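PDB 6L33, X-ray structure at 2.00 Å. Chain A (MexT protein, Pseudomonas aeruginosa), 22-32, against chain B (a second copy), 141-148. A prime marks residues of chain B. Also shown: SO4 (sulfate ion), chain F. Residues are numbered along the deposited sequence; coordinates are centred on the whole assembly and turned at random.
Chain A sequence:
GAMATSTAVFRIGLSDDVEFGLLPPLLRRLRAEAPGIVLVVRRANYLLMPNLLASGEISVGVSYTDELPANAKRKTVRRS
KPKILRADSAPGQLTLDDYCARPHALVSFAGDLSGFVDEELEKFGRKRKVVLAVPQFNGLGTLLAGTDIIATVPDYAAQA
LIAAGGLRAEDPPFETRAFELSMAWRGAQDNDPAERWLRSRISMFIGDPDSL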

# COMPACT_ATOMS: atom_id res chain seq x y z
N LEU A 22 8.00 -6.84 -5.87
CA LEU A 22 9.33 -7.36 -5.61
C LEU A 22 9.54 -7.88 -4.20
O LEU A 22 10.43 -8.71 -3.99
N LEU A 23 8.76 -7.42 -3.22
CA LEU A 23 8.90 -7.95 -1.87
C LEU A 23 8.68 -9.46 -1.78
O LEU A 23 9.46 -10.12 -1.07
N PRO A 24 7.67 -10.06 -2.41
CA PRO A 24 7.45 -11.51 -2.25
C PRO A 24 8.64 -12.34 -2.71
O PRO A 24 9.07 -13.24 -1.97
N PRO A 25 9.22 -12.09 -3.90
CA PRO A 25 10.44 -12.84 -4.24
C PRO A 25 11.61 -12.54 -3.32
O PRO A 25 12.38 -13.46 -3.00
N LEU A 26 11.76 -11.29 -2.88
CA LEU A 26 12.85 -10.96 -1.97
C LEU A 26 12.70 -11.69 -0.65
O LEU A 26 13.67 -12.24 -0.12
N LEU A 27 11.49 -11.69 -0.09
CA LEU A 27 11.26 -12.33 1.20
C LEU A 27 11.49 -13.83 1.13
O LEU A 27 12.09 -14.42 2.03
N ARG A 28 11.01 -14.48 0.05
CA ARG A 28 11.27 -15.90 -0.13
C ARG A 28 12.76 -16.20 -0.10
O ARG A 28 13.20 -17.19 0.49
N ARG A 29 13.57 -15.34 -0.73
CA ARG A 29 15.01 -15.57 -0.77
C ARG A 29 15.67 -15.24 0.56
O ARG A 29 16.61 -15.93 0.98
N LEU A 30 15.20 -14.19 1.25
CA LEU A 30 15.76 -13.85 2.55
C LEU A 30 15.50 -14.95 3.57
O LEU A 30 16.40 -15.34 4.32
N ARG A 31 14.27 -15.47 3.60
CA ARG A 31 13.93 -16.52 4.55
C ARG A 31 14.65 -17.82 4.24
O ARG A 31 14.96 -18.59 5.16
N ALA A 32 14.93 -18.09 2.97
CA ALA A 32 15.62 -19.33 2.61
C ALA A 32 17.05 -19.33 3.13
O ALA A 32 17.55 -20.37 3.57
N GLY B 141 -1.29 -12.51 1.81
CA GLY B 141 -1.36 -13.92 1.47
C GLY B 141 -0.15 -14.42 0.71
O GLY B 141 0.27 -15.57 0.89
N THR B 142 0.43 -13.57 -0.13
CA THR B 142 1.65 -13.93 -0.83
C THR B 142 2.83 -14.07 0.13
O THR B 142 3.76 -14.83 -0.14
N LEU B 143 2.78 -13.36 1.26
CA LEU B 143 3.88 -13.44 2.21
C LEU B 143 3.74 -14.63 3.15
O LEU B 143 4.76 -15.17 3.61
N LEU B 144 2.52 -15.07 3.44
CA LEU B 144 2.32 -16.21 4.33
C LEU B 144 2.35 -17.55 3.62
O LEU B 144 2.53 -18.58 4.28
N ALA B 145 2.18 -17.56 2.29
CA ALA B 145 2.04 -18.81 1.56
C ALA B 145 3.25 -19.72 1.77
O ALA B 145 4.40 -19.27 1.76
N GLY B 146 2.98 -21.01 1.98
CA GLY B 146 4.04 -21.97 2.18
C GLY B 146 4.79 -21.84 3.49
O GLY B 146 5.87 -22.43 3.63
N THR B 147 4.27 -21.08 4.45
CA THR B 147 4.87 -20.92 5.76
C THR B 147 3.83 -21.22 6.83
O THR B 147 2.64 -21.37 6.55
N ASP B 148 4.30 -21.30 8.08
CA ASP B 148 3.41 -21.41 9.23
C ASP B 148 3.22 -20.07 9.93
O ASP B 148 2.74 -20.04 11.07

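Helix 23-32 of chain A packs against the end of a chain B helix, its closest CA pair being Pro24 and Leu143′ at 6.0 Å. Leu143′ is the centre of the contact: its CA-to-CB bond points sideways, but chi1 m and chi2 t carry its methyls to chain A, where CD1 lies 4.0 Å from Leu23 CD2 and CD2 lies 4.0 Å from Leu27 CD2. Leu23 and Leu27, one helical turn apart, share the rotamer t, p; Leu27 points toward chain B, whereas Leu23 starts sideways and only its end comes nearer. Between them in sequence, Pro24, its ring C-gamma exo, sets CB 3.4 Å from CG2 of Thr142′ (chi1 m). Arg31 points toward chain B (chi1 m, chi2 t, chi3 -100°, between wells), placing NH1 3.4 Å from Leu143′ O and a guanidinium face over Thr147′ CG2, 3.7 Å from NH2. Thr147′, chi1 p, directs OG1 back to Leu144′ O (2.7 Å), a hydrogen bond within the type II turn that leaves CG2 for the arginine. Arg28 (m, t, m) brings Thr142′ CG2 to its guanidinium edge, 4.3 Å from NH1, while NH2 donates to sulfate O3 at 2.7 Å. Arg29, out of reach of chain B, grips the same sulfate through NH1 to O1 at a very short 2.4 Å; NH1 also bonds Pro25 O at 3.3 Å.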

# COMPACT_ATOMS: atom_id res chain seq x y z
CB LEU A 22 10.39 -6.28 -5.90
CG LEU A 22 10.44 -5.81 -7.35
CD1 LEU A 22 11.42 -4.65 -7.52
CD2 LEU A 22 10.80 -6.95 -8.29
CB LEU A 23 7.96 -7.21 -0.90
CG LEU A 23 8.01 -7.76 0.53
CD1 LEU A 23 9.43 -7.68 1.07
CD2 LEU A 23 7.03 -7.05 1.44
CB PRO A 24 6.20 -11.78 -3.11
CG PRO A 24 5.47 -10.49 -3.09
CD PRO A 24 6.53 -9.42 -3.09
CB PRO A 25 10.73 -12.40 -5.69
CG PRO A 25 9.46 -11.87 -6.20
CD PRO A 25 8.79 -11.24 -5.03
CB LEU A 26 12.91 -9.44 -1.75
CG LEU A 26 13.87 -8.97 -0.65
CD1 LEU A 26 15.32 -9.28 -1.04
CD2 LEU A 26 13.69 -7.49 -0.35
CB LEU A 27 9.85 -12.02 1.70
CG LEU A 27 9.52 -12.45 3.13
CD1 LEU A 27 10.45 -11.76 4.12
CD2 LEU A 27 8.07 -12.16 3.46
CB ARG A 28 10.65 -16.39 -1.44
CG ARG A 28 9.12 -16.51 -1.41
CD ARG A 28 8.58 -17.25 -2.63
NE ARG A 28 8.73 -16.48 -3.86
CZ ARG A 28 7.80 -15.68 -4.38
NH1 ARG A 28 6.63 -15.55 -3.76
NH2 ARG A 28 8.03 -15.02 -5.50
CB ARG A 29 15.64 -14.75 -1.89
CG ARG A 29 15.64 -15.44 -3.25
CD ARG A 29 15.23 -14.47 -4.34
NE ARG A 29 15.21 -15.10 -5.66
CZ ARG A 29 14.10 -15.39 -6.33
NH1 ARG A 29 12.91 -15.13 -5.79
NH2 ARG A 29 14.17 -15.96 -7.53
CB LEU A 30 15.18 -12.52 3.03
CG LEU A 30 15.72 -11.26 2.35
CD1 LEU A 30 15.00 -10.02 2.86
CD2 LEU A 30 17.22 -11.14 2.58
CB ARG A 31 12.42 -16.75 4.58
CG ARG A 31 11.61 -15.60 5.16
CD ARG A 31 10.21 -16.05 5.57
NE ARG A 31 9.20 -15.71 4.57
CZ ARG A 31 8.82 -16.51 3.57
NH1 ARG A 31 7.89 -16.11 2.72
NH2 ARG A 31 9.38 -17.70 3.43
CB ALA A 32 15.59 -19.53 1.09
CB THR B 142 1.96 -12.90 -1.92
OG1 THR B 142 0.88 -12.85 -2.86
CG2 THR B 142 3.21 -13.27 -2.67
CB LEU B 143 3.98 -12.14 3.01
CG LEU B 143 4.09 -10.86 2.18
CD1 LEU B 143 4.42 -9.66 3.07
CD2 LEU B 143 5.12 -11.01 1.07
CB LEU B 144 0.99 -16.08 5.08
CG LEU B 144 0.70 -14.77 5.79
CD1 LEU B 144 -0.68 -14.81 6.43
CD2 LEU B 144 1.76 -14.48 6.83
CB ALA B 145 1.86 -18.53 0.06
CB THR B 147 5.41 -19.49 5.98
OG1 THR B 147 4.32 -18.61 6.28
CG2 THR B 147 6.14 -18.99 4.74
CB ASP B 148 3.94 -22.46 10.20
CG ASP B 148 5.21 -22.04 10.90
OD1 ASP B 148 6.05 -21.36 10.27
OD2 ASP B 148 5.38 -22.39 12.09
S SO4 F . 10.63 -16.46 -7.51
O1 SO4 F . 10.97 -16.58 -6.10
O2 SO4 F . 10.15 -17.74 -8.02
O3 SO4 F . 9.59 -15.45 -7.69
O4 SO4 F . 11.82 -16.06 -8.26